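Nitrite oxidoreductase subunit C (Kuenenia stuttgartiensis, PDB 7B04) binds heme b and calcium ions as a subunit of the nitrite oxidoreductase complex of an anammox bacterium, and probably serves in electron transfer. Local coordinates at residues K46-V51 against W311-L316; S97-A102 against Q112-D117; W165-D170 against R231-L236. One frame throughout, in Å; residues are numbered along the deposited sequence.

Contact 1 (K46-V51 against W311-L316)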
loop_
_atom_site.group_PDB
_atom_site.type_symbol
_atom_site.label_atom_id
_atom_site.label_comp_id
_atom_site.label_asym_id
_atom_site.label_seq_id
_atom_site.Cartn_x
_atom_site.Cartn_y
_atom_site.Cartn_z
ATOM N N LYS C 46 -65.426 -0.850 -18.808
ATOM C CA LYS C 46 -66.577 -0.810 -19.701
ATOM C C LYS C 46 -66.302 -0.110 -21.027
ATOM O O LYS C 46 -66.852 -0.523 -22.054
ATOM C CB LYS C 46 -67.755 -0.124 -19.004
ATOM C CG LYS C 46 -68.294 -0.888 -17.803
ATOM N N GLU C 47 -65.459 0.920 -21.045
ATOM C CA GLU C 47 -65.143 1.597 -22.295
ATOM C C GLU C 47 -64.189 0.741 -23.117
ATOM O O GLU C 47 -63.211 0.199 -22.595
ATOM C CB GLU C 47 -64.541 2.979 -22.037
ATOM C CG GLU C 47 -64.473 3.848 -23.288
ATOM C CD GLU C 47 -64.017 5.264 -22.997
ATOM O OE1 GLU C 47 -64.095 6.113 -23.910
ATOM O OE2 GLU C 47 -63.587 5.528 -21.854
ATOM N N VAL C 48 -64.461 0.648 -24.414
ATOM C CA VAL C 48 -63.731 -0.244 -25.306
ATOM C C VAL C 48 -62.768 0.565 -26.159
ATOM O O VAL C 48 -63.104 1.650 -26.650
ATOM C CB VAL C 48 -64.706 -1.048 -26.189
ATOM C CG1 VAL C 48 -63.949 -1.907 -27.197
ATOM C CG2 VAL C 48 -65.614 -1.913 -25.323
ATOM N N LEU C 49 -61.567 0.023 -26.344
ATOM C CA LEU C 49 -60.562 0.615 -27.212
ATOM C C LEU C 49 -60.732 -0.002 -28.594
ATOM O O LEU C 49 -60.561 -1.214 -28.766
ATOM C CB LEU C 49 -59.159 0.369 -26.655
ATOM C CG LEU C 49 -57.954 1.129 -27.221
ATOM C CD1 LEU C 49 -57.417 0.445 -28.457
ATOM C CD2 LEU C 49 -58.300 2.577 -27.523
ATOM N N ASN C 50 -61.071 0.828 -29.572
ATOM C CA ASN C 50 -61.342 0.371 -30.927
ATOM C C ASN C 50 -60.135 0.661 -31.809
ATOM O O ASN C 50 -59.679 1.807 -31.888
ATOM C CB ASN C 50 -62.592 1.056 -31.480
ATOM C CG ASN C 50 -63.090 0.422 -32.760
ATOM O OD1 ASN C 50 -62.610 -0.631 -33.175
ATOM N ND2 ASN C 50 -64.060 1.069 -33.397
ATOM N N VAL C 51 -59.625 -0.373 -32.471
ATOM C CA VAL C 51 -58.504 -0.226 -33.391
ATOM C C VAL C 51 -59.093 0.094 -34.759
ATOM O O VAL C 51 -59.712 -0.762 -35.397
ATOM C CB VAL C 51 -57.640 -1.492 -33.437
ATOM C CG1 VAL C 51 -56.458 -1.286 -34.353
ATOM C CG2 VAL C 51 -57.165 -1.857 -32.055
ATOM N N TRP C 311 -58.493 -4.915 -16.482
ATOM C CA TRP C 311 -58.392 -5.237 -17.896
ATOM C C TRP C 311 -59.248 -4.261 -18.695
ATOM O O TRP C 311 -60.346 -3.890 -18.274
ATOM C CB TRP C 311 -58.842 -6.674 -18.156
ATOM C CG TRP C 311 -57.835 -7.699 -17.745
ATOM C CD1 TRP C 311 -57.901 -8.528 -16.663
ATOM C CD2 TRP C 311 -56.602 -8.003 -18.409
ATOM N NE1 TRP C 311 -56.787 -9.333 -16.614
ATOM C CE2 TRP C 311 -55.973 -9.028 -17.674
ATOM C CE3 TRP C 311 -55.969 -7.508 -19.553
ATOM C CZ2 TRP C 311 -54.744 -9.567 -18.047
ATOM C CZ3 TRP C 311 -54.748 -8.043 -19.921
ATOM C CH2 TRP C 311 -54.150 -9.064 -19.172
ATOM N N HIS C 312 -58.751 -3.851 -19.850
ATOM C CA HIS C 312 -59.582 -2.993 -20.677
ATOM C C HIS C 312 -59.947 -3.704 -21.973
ATOM O O HIS C 312 -59.087 -4.339 -22.590
ATOM C CB HIS C 312 -58.866 -1.678 -21.005
ATOM C CG HIS C 312 -58.641 -0.795 -19.818
ATOM N ND1 HIS C 312 -59.605 0.063 -19.335
ATOM C CD2 HIS C 312 -57.563 -0.638 -19.015
ATOM C CE1 HIS C 312 -59.130 0.711 -18.285
ATOM N NE2 HIS C 312 -57.893 0.303 -18.070
ATOM N N PRO C 313 -61.200 -3.617 -22.414
ATOM C CA PRO C 313 -61.589 -4.313 -23.645
ATOM C C PRO C 313 -60.937 -3.684 -24.864
ATOM O O PRO C 313 -60.691 -2.477 -24.919
ATOM C CB PRO C 313 -63.113 -4.144 -23.686
ATOM C CG PRO C 313 -63.502 -3.814 -22.286
ATOM C CD PRO C 313 -62.359 -3.016 -21.738
ATOM N N LEU C 314 -60.660 -4.530 -25.851
ATOM C CA LEU C 314 -60.033 -4.102 -27.093
ATOM C C LEU C 314 -60.752 -4.776 -28.248
ATOM O O LEU C 314 -60.986 -5.985 -28.203
ATOM C CB LEU C 314 -58.545 -4.469 -27.105
ATOM C CG LEU C 314 -57.874 -4.483 -28.475
ATOM C CD1 LEU C 314 -57.530 -3.071 -28.849
ATOM C CD2 LEU C 314 -56.628 -5.347 -28.474
ATOM N N SER C 315 -61.104 -4.001 -29.272
ATOM C CA SER C 315 -61.753 -4.533 -30.463
ATOM C C SER C 315 -61.001 -4.086 -31.707
ATOM O O SER C 315 -60.578 -2.930 -31.806
ATOM C CB SER C 315 -63.217 -4.084 -30.550
ATOM O OG SER C 315 -63.819 -4.545 -31.747
ATOM N N LEU C 316 -60.836 -5.005 -32.654
ATOM C CA LEU C 316 -60.214 -4.716 -33.939
ATOM C C LEU C 316 -61.284 -4.653 -35.021
ATOM O O LEU C 316 -62.116 -5.560 -35.130
ATOM C CB LEU C 316 -59.162 -5.770 -34.293
ATOM C CG LEU C 316 -57.760 -5.559 -33.716
ATOM C CD1 LEU C 316 -57.710 -5.919 -32.238
ATOM C CD2 LEU C 316 -56.735 -6.358 -34.502
#
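L49 and L314 lie side by side and point the same way, on the buried face that also carries V51 and L316. Their CD1 methyls meet at 3.5 Å. L314 has CG anti to its backbone N (chi1 162°), on the side of the carbonyl carbon; from there its CD1 also reaches V51 CG2, at 3.4 Å. These two side chains cross obliquely. V51 then passes the packing on to L316, its CB lying 4.1 Å from L316 CG. F281 lies against both L314 and L316, and A102 of strand 97-104 against both L49 and V51. Before the strand of L49 begins, V48 and P313 cross at about a right angle, with V48 CG2 on P313 CB at 3.7 Å. V48 CG1 leans instead on the CB of S315. N50 and S315 take the other, partly exposed face. There N50 OD1 and S315 O are both acceptors and do not bond, while N50 ND2 turns to a weak hydrogen bond with E317. The backbones are tied by L49 N to P313 O, S315 N to L49 O and V51 N to S315 O. L49 thus bonds to the residues on either side of L314, the pattern of a parallel pair. Strand 49-53 sits between strands 306-316 and 97-104, consistent with the beta-rich, DOMON-like fold of the ethylbenzene dehydrogenase family.

Contact 2 (S97-A102 against Q112-D117). With CA (calcium ion), chain B.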
loop_
_atom_site.group_PDB
_atom_site.type_symbol
_atom_site.label_atom_id
_atom_site.label_comp_id
_atom_site.label_asym_id
_atom_site.label_seq_id
_atom_site.Cartn_x
_atom_site.Cartn_y
_atom_site.Cartn_z
ATOM N N SER C 97 -53.231 9.416 -15.293
ATOM C CA SER C 97 -54.029 9.090 -16.466
ATOM C C SER C 97 -53.119 8.915 -17.673
ATOM O O SER C 97 -51.999 9.430 -17.713
ATOM C CB SER C 97 -55.089 10.165 -16.746
ATOM O OG SER C 97 -54.489 11.394 -17.114
ATOM N N ALA C 98 -53.614 8.172 -18.660
ATOM C CA ALA C 98 -52.903 8.005 -19.918
ATOM C C ALA C 98 -53.905 7.797 -21.046
ATOM O O ALA C 98 -54.865 7.036 -20.905
ATOM C CB ALA C 98 -51.923 6.828 -19.857
ATOM N N GLU C 99 -53.670 8.486 -22.160
ATOM C CA GLU C 99 -54.452 8.323 -23.378
ATOM C C GLU C 99 -53.864 7.203 -24.229
ATOM O O GLU C 99 -52.646 7.117 -24.400
ATOM C CB GLU C 99 -54.467 9.636 -24.165
ATOM C CG GLU C 99 -55.385 9.669 -25.374
ATOM C CD GLU C 99 -54.714 10.290 -26.588
ATOM O OE1 GLU C 99 -55.292 11.229 -27.173
ATOM O OE2 GLU C 99 -53.609 9.839 -26.957
ATOM N N ILE C 100 -54.732 6.336 -24.753
ATOM C CA ILE C 100 -54.305 5.231 -25.607
ATOM C C ILE C 100 -55.153 5.207 -26.873
ATOM O O ILE C 100 -56.386 5.211 -26.804
ATOM C CB ILE C 100 -54.363 3.872 -24.879
ATOM C CG1 ILE C 100 -53.867 2.758 -25.805
ATOM C CG2 ILE C 100 -55.759 3.576 -24.346
ATOM C CD1 ILE C 100 -53.531 1.468 -25.093
ATOM N N LYS C 101 -54.488 5.206 -28.026
ATOM C CA LYS C 101 -55.125 5.046 -29.323
ATOM C C LYS C 101 -54.506 3.859 -30.051
ATOM O O LYS C 101 -53.406 3.409 -29.719
ATOM C CB LYS C 101 -54.980 6.308 -30.185
ATOM C CG LYS C 101 -55.761 7.510 -29.691
ATOM C CD LYS C 101 -55.633 8.673 -30.661
ATOM C CE LYS C 101 -56.414 9.884 -30.182
ATOM N NZ LYS C 101 -56.288 11.028 -31.125
ATOM N N ALA C 102 -55.222 3.350 -31.053
ATOM C CA ALA C 102 -54.745 2.183 -31.780
ATOM C C ALA C 102 -55.330 2.161 -33.185
ATOM O O ALA C 102 -56.499 2.501 -33.392
ATOM C CB ALA C 102 -55.090 0.882 -31.048
ATOM N N GLN C 112 -50.685 3.910 -29.587
ATOM C CA GLN C 112 -50.089 5.167 -29.151
ATOM C C GLN C 112 -50.542 5.457 -27.726
ATOM O O GLN C 112 -51.751 5.489 -27.452
ATOM C CB GLN C 112 -50.505 6.303 -30.088
ATOM C CG GLN C 112 -49.793 7.614 -29.866
ATOM C CD GLN C 112 -50.583 8.784 -30.395
ATOM O OE1 GLN C 112 -51.691 9.054 -29.933
ATOM N NE2 GLN C 112 -50.037 9.466 -31.396
ATOM N N VAL C 113 -49.581 5.683 -26.830
ATOM C CA VAL C 113 -49.851 5.941 -25.421
ATOM C C VAL C 113 -49.247 7.295 -25.061
ATOM O O VAL C 113 -48.074 7.562 -25.360
ATOM C CB VAL C 113 -49.281 4.835 -24.519
ATOM C CG1 VAL C 113 -49.741 5.032 -23.094
ATOM C CG2 VAL C 113 -49.696 3.460 -25.046
ATOM N N ILE C 114 -50.041 8.136 -24.397
ATOM C CA ILE C 114 -49.636 9.485 -24.022
ATOM C C ILE C 114 -49.947 9.719 -22.550
ATOM O O ILE C 114 -51.073 9.479 -22.099
ATOM C CB ILE C 114 -50.358 10.543 -24.876
ATOM C CG1 ILE C 114 -49.868 10.503 -26.320
ATOM C CG2 ILE C 114 -50.180 11.922 -24.282
ATOM C CD1 ILE C 114 -50.665 11.386 -27.253
ATOM N N TRP C 115 -48.953 10.205 -21.811
ATOM C CA TRP C 115 -49.132 10.593 -20.422
ATOM C C TRP C 115 -48.238 11.793 -20.151
ATOM O O TRP C 115 -47.284 12.059 -20.888
ATOM C CB TRP C 115 -48.807 9.447 -19.461
ATOM C CG TRP C 115 -47.349 9.112 -19.386
ATOM C CD1 TRP C 115 -46.455 9.541 -18.448
ATOM C CD2 TRP C 115 -46.614 8.279 -20.291
ATOM N NE1 TRP C 115 -45.210 9.020 -18.709
ATOM C CE2 TRP C 115 -45.281 8.243 -19.835
ATOM C CE3 TRP C 115 -46.954 7.558 -21.438
ATOM C CZ2 TRP C 115 -44.288 7.513 -20.487
ATOM C CZ3 TRP C 115 -45.968 6.837 -22.085
ATOM C CH2 TRP C 115 -44.652 6.821 -21.609
ATOM N N ASP C 116 -48.549 12.515 -19.084
ATOM C CA ASP C 116 -47.824 13.729 -18.733
ATOM C C ASP C 116 -46.761 13.435 -17.691
ATOM O O ASP C 116 -47.037 12.834 -16.656
ATOM C CB ASP C 116 -48.747 14.817 -18.207
ATOM C CG ASP C 116 -49.984 15.000 -19.059
ATOM O OD1 ASP C 116 -49.825 15.429 -20.222
ATOM O OD2 ASP C 116 -51.111 14.757 -18.568
ATOM N N ASP C 117 -45.533 13.804 -17.988
ATOM C CA ASP C 117 -44.472 13.684 -16.993
ATOM C C ASP C 117 -43.423 14.765 -17.206
ATOM O O ASP C 117 -43.011 15.045 -18.329
ATOM C CB ASP C 117 -43.915 12.247 -16.881
ATOM C CG ASP C 117 -42.501 12.172 -16.269
ATOM O OD1 ASP C 117 -42.389 12.426 -15.045
ATOM O OD2 ASP C 117 -41.618 11.577 -17.004
HETATM CA CA CA B . -39.627 11.169 -15.946
#
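The beta hairpin of strands 97-104 and 108-116 is held here by E99 paired with I114 and K101 paired with Q112. Both are hydrogen-bonded antiparallel pairs, each with two backbone bonds. E99 N gives to I114 O, and I114 N gives to E99 O at 2.8 Å. K101 N gives to Q112 O, and Q112 N gives back to K101 O. I100 and V113 form the non-hydrogen-bonded pair between them. V113 CA makes a CA-H...O contact with E99 O at 3.2 Å.

The face of E99, K101, Q112 and I114 is partly exposed, though Q112 itself is buried. E99 has CG anti to the backbone N (chi1 -173°) and lies alongside I114. A bend at chi2 follows, and OE2 ends 3.3 Å from I114 CD1. The same OE2 is 3.6 Å from Q112 OE1 as modelled. The carboxylate and amide planes are only 5° apart, although the two side chains cross at a slant. K101 runs extended beside Q112, with its CD 4.0 Å from Q112 OE1. Its NZ makes a weak hydrogen bond to F71 O.

In what is probably a DOMON-like fold, the hairpin continues on both sides, to strand 77-80 beyond S97-A102 and to strand 262-270 beyond Q112-D117. The other face is buried and apolar. A98 CB touches W115 CB at 4.1 Å, and I100 CG1 approaches V113 CG2. M291 of strand 286-294 touches A98 and I100, and the W115 ring meets W263.

Just past the strand, D117 binds a calcium ion through OD2 at 2.3 Å. T119, N121, D132 and N295 are the other protein residues of this site.

Contact 3 (W165-D170 against R231-L236). With CA (calcium ion), chain D; HEM (protoporphyrin IX containing Fe), chain E.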
loop_
_atom_site.group_PDB
_atom_site.type_symbol
_atom_site.label_atom_id
_atom_site.label_comp_id
_atom_site.label_asym_id
_atom_site.label_seq_id
_atom_site.Cartn_x
_atom_site.Cartn_y
_atom_site.Cartn_z
ATOM N N TRP C 165 -45.333 -5.906 -23.509
ATOM C CA TRP C 165 -44.534 -5.030 -24.362
ATOM C C TRP C 165 -43.999 -3.907 -23.484
ATOM O O TRP C 165 -44.758 -3.019 -23.091
ATOM C CB TRP C 165 -45.361 -4.451 -25.509
ATOM C CG TRP C 165 -45.952 -5.450 -26.443
ATOM C CD1 TRP C 165 -45.678 -6.784 -26.510
ATOM C CD2 TRP C 165 -46.926 -5.188 -27.458
ATOM N NE1 TRP C 165 -46.424 -7.370 -27.504
ATOM C CE2 TRP C 165 -47.198 -6.411 -28.102
ATOM C CE3 TRP C 165 -47.596 -4.037 -27.886
ATOM C CZ2 TRP C 165 -48.111 -6.515 -29.150
ATOM C CZ3 TRP C 165 -48.500 -4.143 -28.925
ATOM C CH2 TRP C 165 -48.750 -5.373 -29.545
ATOM N N HIS C 166 -42.704 -3.927 -23.187
ATOM C CA HIS C 166 -42.109 -2.952 -22.277
ATOM C C HIS C 166 -41.280 -1.952 -23.073
ATOM O O HIS C 166 -40.231 -2.306 -23.622
ATOM C CB HIS C 166 -41.254 -3.633 -21.212
ATOM C CG HIS C 166 -40.796 -2.705 -20.130
ATOM N ND1 HIS C 166 -39.808 -3.039 -19.230
ATOM C CD2 HIS C 166 -41.194 -1.454 -19.806
ATOM C CE1 HIS C 166 -39.617 -2.031 -18.397
ATOM N NE2 HIS C 166 -40.446 -1.056 -18.725
ATOM N N TRP C 167 -41.742 -0.705 -23.123
ATOM C CA TRP C 167 -40.968 0.373 -23.718
ATOM C C TRP C 167 -40.018 0.957 -22.682
ATOM O O TRP C 167 -40.401 1.193 -21.532
ATOM C CB TRP C 167 -41.878 1.475 -24.262
ATOM C CG TRP C 167 -41.111 2.686 -24.692
ATOM C CD1 TRP C 167 -40.393 2.834 -25.844
ATOM C CD2 TRP C 167 -40.957 3.910 -23.963
ATOM N NE1 TRP C 167 -39.814 4.079 -25.883
ATOM C CE2 TRP C 167 -40.143 4.758 -24.738
ATOM C CE3 TRP C 167 -41.433 4.373 -22.734
ATOM C CZ2 TRP C 167 -39.795 6.042 -24.325
ATOM C CZ3 TRP C 167 -41.087 5.649 -22.326
ATOM C CH2 TRP C 167 -40.277 6.468 -23.119
ATOM N N LYS C 168 -38.777 1.197 -23.097
ATOM C CA LYS C 168 -37.751 1.746 -22.224
ATOM C C LYS C 168 -37.169 3.003 -22.855
ATOM O O LYS C 168 -36.738 2.980 -24.013
ATOM C CB LYS C 168 -36.651 0.715 -21.959
ATOM C CG LYS C 168 -37.137 -0.522 -21.221
ATOM C CD LYS C 168 -36.002 -1.491 -20.948
ATOM C CE LYS C 168 -36.489 -2.712 -20.187
ATOM N NZ LYS C 168 -37.394 -3.558 -21.014
ATOM N N ALA C 169 -37.156 4.096 -22.088
ATOM C CA ALA C 169 -36.646 5.361 -22.608
ATOM C C ALA C 169 -35.147 5.293 -22.864
ATOM O O ALA C 169 -34.651 5.876 -23.834
ATOM C CB ALA C 169 -36.973 6.501 -21.644
ATOM N N ASP C 170 -34.404 4.596 -21.998
ATOM C CA ASP C 170 -32.964 4.481 -22.200
ATOM C C ASP C 170 -32.636 3.705 -23.469
ATOM O O ASP C 170 -31.621 3.980 -24.119
ATOM C CB ASP C 170 -32.308 3.827 -20.982
ATOM C CG ASP C 170 -32.890 2.463 -20.662
ATOM O OD1 ASP C 170 -33.868 2.057 -21.322
ATOM O OD2 ASP C 170 -32.366 1.798 -19.744
ATOM N N ARG C 231 -33.279 -2.164 -30.540
ATOM C CA ARG C 231 -34.713 -2.181 -30.324
ATOM C C ARG C 231 -35.041 -1.235 -29.177
ATOM O O ARG C 231 -34.193 -0.947 -28.329
ATOM C CB ARG C 231 -35.125 -3.632 -30.039
ATOM C CG ARG C 231 -36.510 -3.902 -29.550
ATOM C CD ARG C 231 -36.781 -5.393 -29.680
ATOM N NE ARG C 231 -37.439 -5.707 -30.943
ATOM C CZ ARG C 231 -36.842 -6.290 -31.977
ATOM N NH1 ARG C 231 -35.555 -6.608 -31.917
ATOM N NH2 ARG C 231 -37.530 -6.535 -33.085
ATOM N N ALA C 232 -36.284 -0.747 -29.157
ATOM C CA ALA C 232 -36.725 0.163 -28.108
ATOM C C ALA C 232 -37.773 -0.423 -27.172
ATOM O O ALA C 232 -38.016 0.156 -26.107
ATOM C CB ALA C 232 -37.278 1.453 -28.726
ATOM N N VAL C 233 -38.391 -1.544 -27.527
ATOM C CA VAL C 233 -39.429 -2.165 -26.713
ATOM C C VAL C 233 -39.081 -3.637 -26.567
ATOM O O VAL C 233 -38.773 -4.303 -27.560
ATOM C CB VAL C 233 -40.831 -1.996 -27.332
ATOM C CG1 VAL C 233 -41.890 -2.638 -26.450
ATOM C CG2 VAL C 233 -41.143 -0.519 -27.548
ATOM N N GLU C 234 -39.188 -4.159 -25.352
ATOM C CA GLU C 234 -38.859 -5.554 -25.107
ATOM C C GLU C 234 -40.129 -6.391 -25.152
ATOM O O GLU C 234 -41.146 -6.022 -24.558
ATOM C CB GLU C 234 -38.158 -5.720 -23.756
ATOM C CG GLU C 234 -37.723 -7.148 -23.449
ATOM C CD GLU C 234 -37.127 -7.294 -22.058
ATOM O OE1 GLU C 234 -36.273 -8.186 -21.866
ATOM O OE2 GLU C 234 -37.509 -6.517 -21.159
ATOM N N ASP C 235 -40.069 -7.503 -25.878
ATOM C CA ASP C 235 -41.185 -8.429 -25.997
ATOM C C ASP C 235 -40.971 -9.537 -24.976
ATOM O O ASP C 235 -39.966 -10.251 -25.035
ATOM C CB ASP C 235 -41.266 -8.986 -27.417
ATOM C CG ASP C 235 -42.531 -9.774 -27.666
ATOM O OD1 ASP C 235 -43.628 -9.194 -27.549
ATOM O OD2 ASP C 235 -42.427 -10.967 -28.013
ATOM N N LEU C 236 -41.898 -9.664 -24.033
ATOM C CA LEU C 236 -41.688 -10.557 -22.903
ATOM C C LEU C 236 -43.024 -11.105 -22.407
ATOM O O LEU C 236 -44.093 -10.593 -22.749
ATOM C CB LEU C 236 -40.882 -9.838 -21.809
ATOM C CG LEU C 236 -41.349 -8.625 -21.008
ATOM C CD1 LEU C 236 -40.214 -8.234 -20.087
ATOM C CD2 LEU C 236 -41.726 -7.448 -21.880
HETATM CA CA CA D . -42.079 -12.764 -29.731
HETATM C CHA HEM E . -42.599 -5.883 -13.191
HETATM C CHB HEM E . -45.986 -6.354 -9.720
HETATM C CHC HEM E . -49.294 -4.940 -12.988
HETATM C CHD HEM E . -45.927 -4.633 -16.524
HETATM C C1A HEM E . -43.229 -6.220 -12.007
HETATM C C2A HEM E . -42.639 -6.956 -10.909
HETATM C C3A HEM E . -43.564 -7.082 -9.943
HETATM C C4A HEM E . -44.785 -6.448 -10.399
HETATM C CMA HEM E . -43.394 -7.782 -8.576
HETATM C CAA HEM E . -41.174 -7.453 -10.889
HETATM C CBA HEM E . -41.108 -8.973 -10.865
HETATM C CGA HEM E . -41.056 -9.490 -12.274
HETATM O O1A HEM E . -41.658 -10.561 -12.542
HETATM O O2A HEM E . -40.424 -8.816 -13.127
HETATM C C1B HEM E . -47.183 -5.949 -10.277
HETATM C C2B HEM E . -48.432 -5.715 -9.580
HETATM C C3B HEM E . -49.355 -5.329 -10.486
HETATM C C4B HEM E . -48.706 -5.293 -11.786
HETATM C CMB HEM E . -48.593 -5.923 -8.057
HETATM C CAB HEM E . -50.845 -4.942 -10.290
HETATM C CBB HEM E . -51.432 -4.740 -9.104
HETATM C C1C HEM E . -48.666 -4.681 -14.195
HETATM C C2C HEM E . -49.290 -4.085 -15.363
HETATM C C3C HEM E . -48.372 -3.992 -16.330
HETATM C C4C HEM E . -47.124 -4.540 -15.830
HETATM C CMC HEM E . -50.761 -3.620 -15.463
HETATM C CAC HEM E . -48.603 -3.414 -17.745
HETATM C CBC HEM E . -48.264 -4.097 -18.841
HETATM C C1D HEM E . -44.712 -4.853 -15.899
HETATM C C2D HEM E . -43.391 -4.585 -16.442
HETATM C C3D HEM E . -42.484 -4.926 -15.527
HETATM C C4D HEM E . -43.183 -5.428 -14.359
HETATM C CMD HEM E . -43.067 -4.011 -17.837
HETATM C CAD HEM E . -40.955 -4.805 -15.703
HETATM C CBD HEM E . -40.433 -3.538 -15.036
HETATM C CGD HEM E . -38.989 -3.327 -15.411
HETATM O O1D HEM E . -38.418 -2.273 -15.034
HETATM O O2D HEM E . -38.403 -4.202 -16.097
HETATM N NA HEM E . -44.535 -5.939 -11.657
HETATM N NB HEM E . -47.393 -5.681 -11.611
HETATM N NC HEM E . -47.340 -4.952 -14.513
HETATM N ND HEM E . -44.544 -5.366 -14.616
HETATM FE FE HEM E . -45.950 -5.734 -13.010
#
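H166 has CG anti to its backbone N (chi1 -171°), which sets CG 3.5 Å from heme methyl CMD. K168 is bent at its last torsion (chi4 68°), which turns NZ toward E234. The H166 ring lies between K168 and the heme. K168 CG sits over the centre of one face. Heme CMD lies over the opposite face, offset toward the rim. At its end, H166 CE1 comes within 3.3 Å of the propionate carbon CGD. An alanine here would probably open a gap between K168 CG and the heme methyl, and would deprive the propionate of its ring neighbour.

K168 NZ forms a salt bridge with E234 OE2 at 3.0 Å, meeting it from above the carboxylate plane. E234 is also held by S246 through OE1 and by R209 of nitrite oxidoreductase subunit B through OE2. R209 also hydrogen-bonds the heme, so this polar cluster lies at the subunit interface.

Strands 162-168 and 233-238 are antiparallel neighbours in the probable DOMON-like fold. H166 and E234 form a hydrogen-bonded pair, with E234 N to H166 O at 2.7 Å and a return bond from H166 N to E234 O. K168 N adds a longer bond to A232 O.

W165, W167, V233 and D235 take the other face. V233 CG2 meets the edge of the W167 ring in its plane, 3.8 Å from CD1. V233 CG1 leans on W165 CB. W165 and D235 lie side by side, ring and carboxylate planes 45° apart, with D235 OD1 3.3 Å from W165 CD1. D235 OD2 binds a calcium ion at 2.5 Å, and Q247, H249, D251 and D278 complete the protein side of that site.

How the contacts relate
Contact 3 is fully buried near the middle of the chain. Contacts 1 and 2 are partly buried, and contact 1 lies farthest out. Contacts 1 and 2 adjoin, because strands 49-53 and 97-104 are neighbours: L49 CD2 packs on I100 O at 3.3 Å. Contact 2 meets contact 3 through two tryptophans, W115 CH2 and W167 CZ3. Contacts 1 and 3 do not touch. Along the chain, contact 1 encloses the other two. The chemistry changes inward. Contact 1 is a parallel pair of mostly apolar side chains. Contact 2 is a hairpin that leads to one calcium ion. Contact 3 joins antiparallel strands far apart in sequence and brings together a second calcium ion, the heme and a neighbouring subunit.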